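Local coordinates for macrophage migration inhibitory factor-like protein (Entamoeba histolytica, PDB 6CUQ), which belongs to the macrophage migration inhibitory factor family and assembles as a trimer of alpha/beta subunits, at residues 22-25 / 26-30. Residues are numbered along the deposited sequence; the frame is centred on the assembly and turned at random.
Sequences EEIK and KEIAH. With EDO (1,2-ethanediol), chain D.
K26 reaches back toward E23, three residues earlier in the same helix. Its CB lies 3.4 Å from E23 O, and CG packs beside the carbonyl oxygen of E22. CD then passes E23 OE1 at 4.0 Å. The last torsion bends the chain (chi4 88°), bringing NZ to 3.6 Å from E23 OE1, a long salt bridge between side chains that cross at about a right angle. E23's other oxygen, OE2, accepts a hydrogen bond from a water that also donates to E27 OE2; the two carboxylate oxygens are 4.2 Å apart, so this water probably eases their repulsion, while E27 OE1 is salt-bridged to K94. Helix 22-40, which begins here, connects parallel strands 11-16 and 48-53 in a beta-alpha-beta crossover of the MIF fold. I28 CD1 meets I24 CG2 at 4.0 Å; I28 faces the sheet, touching I14 and V51, while I24 lies against K94 of helix 80-95. Along the backbone, A29 N donates to K25 O with an N-H...O angle of 168°. E22 OE2 is salt-bridged to K25 NZ, which donates from the syn side, 26° out of the carboxylate plane, and accepts a hydrogen bond from 1,2-ethanediol O1; the same NZ is hydrogen-bonded to T53 OG1.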
loop_
_atom_site.group_PDB
_atom_site.type_symbol
_atom_site.label_atom_id
_atom_site.label_comp_id
_atom_site.label_asym_id
_atom_site.label_seq_id
_atom_site.Cartn_x
_atom_site.Cartn_y
_atom_site.Cartn_z
ATOM N N GLU B 22 -10.362 16.927 5.418
ATOM C CA GLU B 22 -10.381 16.412 4.051
ATOM C C GLU B 22 -9.772 17.416 3.067
ATOM O O GLU B 22 -8.992 17.032 2.186
ATOM C CB GLU B 22 -11.821 16.074 3.659
ATOM C CG GLU B 22 -12.454 14.995 4.532
ATOM C CD GLU B 22 -11.626 13.717 4.570
ATOM O OE1 GLU B 22 -11.445 13.088 3.506
ATOM O OE2 GLU B 22 -11.157 13.340 5.667
ATOM N N GLU B 23 -10.046 18.712 3.253
ATOM C CA GLU B 23 -9.444 19.723 2.380
ATOM C C GLU B 23 -7.920 19.662 2.406
ATOM O O GLU B 23 -7.277 19.730 1.349
ATOM C CB GLU B 23 -9.932 21.126 2.757
ATOM C CG GLU B 23 -9.468 22.183 1.774
ATOM C CD GLU B 23 -9.871 21.858 0.326
ATOM O OE1 GLU B 23 -11.040 21.465 0.098
ATOM O OE2 GLU B 23 -9.013 21.980 -0.582
ATOM N N ILE B 24 -7.328 19.541 3.602
ATOM C CA ILE B 24 -5.871 19.451 3.718
ATOM C C ILE B 24 -5.359 18.196 3.014
ATOM O O ILE B 24 -4.292 18.207 2.385
ATOM C CB ILE B 24 -5.439 19.479 5.201
ATOM C CG1 ILE B 24 -5.506 20.895 5.783
ATOM C CG2 ILE B 24 -4.015 18.917 5.376
ATOM C CD1 ILE B 24 -4.548 21.867 5.163
ATOM N N LYS B 25 -6.100 17.091 3.117
ATOM C CA LYS B 25 -5.741 15.888 2.368
ATOM C C LYS B 25 -5.751 16.144 0.861
ATOM O O LYS B 25 -4.867 15.667 0.136
ATOM C CB LYS B 25 -6.698 14.757 2.715
ATOM C CG LYS B 25 -6.433 14.149 4.038
ATOM C CD LYS B 25 -7.544 13.192 4.448
ATOM C CE LYS B 25 -7.657 13.102 5.992
ATOM N NZ LYS B 25 -8.580 12.023 6.454
ATOM N N LYS B 26 -6.750 16.883 0.367
ATOM C CA LYS B 26 -6.742 17.239 -1.043
ATOM C C LYS B 26 -5.514 18.076 -1.373
ATOM O O LYS B 26 -4.857 17.853 -2.396
ATOM C CB LYS B 26 -8.028 17.982 -1.433
ATOM C CG LYS B 26 -9.308 17.180 -1.257
ATOM C CD LYS B 26 -10.483 17.966 -1.835
ATOM C CE LYS B 26 -11.847 17.438 -1.402
ATOM N NZ LYS B 26 -12.281 18.080 -0.110
ATOM N N GLU B 27 -5.168 19.023 -0.498
ATOM C CA GLU B 27 -4.005 19.859 -0.767
ATOM C C GLU B 27 -2.736 19.020 -0.802
ATOM O O GLU B 27 -1.840 19.262 -1.624
ATOM C CB GLU B 27 -3.903 20.956 0.283
ATOM C CG GLU B 27 -4.915 22.085 0.126
ATOM C CD GLU B 27 -4.898 23.016 1.335
ATOM O OE1 GLU B 27 -3.886 23.022 2.064
ATOM O OE2 GLU B 27 -5.893 23.735 1.559
ATOM N N ILE B 28 -2.653 18.015 0.074
ATOM C CA ILE B 28 -1.515 17.100 0.077
ATOM C C ILE B 28 -1.449 16.327 -1.237
ATOM O O ILE B 28 -0.389 16.243 -1.871
ATOM C CB ILE B 28 -1.596 16.157 1.295
ATOM C CG1 ILE B 28 -1.271 16.925 2.577
ATOM C CG2 ILE B 28 -0.699 14.940 1.110
ATOM C CD1 ILE B 28 -1.521 16.138 3.861
ATOM N N ALA B 29 -2.581 15.764 -1.676
ATOM C CA ALA B 29 -2.594 15.042 -2.951
ATOM C C ALA B 29 -2.184 15.950 -4.104
ATOM O O ALA B 29 -1.401 15.553 -4.974
ATOM C CB ALA B 29 -3.982 14.456 -3.228
ATOM N N HIS B 30 -2.721 17.174 -4.127
ATOM C CA HIS B 30 -2.391 18.132 -5.176
ATOM C C HIS B 30 -0.894 18.459 -5.185
ATOM O O HIS B 30 -0.223 18.341 -6.216
ATOM C CB HIS B 30 -3.228 19.395 -4.972
ATOM C CG HIS B 30 -2.889 20.505 -5.919
ATOM N ND1 HIS B 30 -3.144 20.432 -7.272
ATOM C CD2 HIS B 30 -2.302 21.711 -5.710
ATOM C CE1 HIS B 30 -2.739 21.548 -7.855
ATOM N NE2 HIS B 30 -2.228 22.342 -6.931
HETATM C C1 EDO D . -12.692 13.641 8.964
HETATM O O1 EDO D . -11.745 14.530 8.342
HETATM C C2 EDO D . -12.193 13.262 10.358
HETATM O O2 EDO D . -12.000 14.457 11.137
HETATM O O HOH W 1 -7.511 24.073 -0.524
#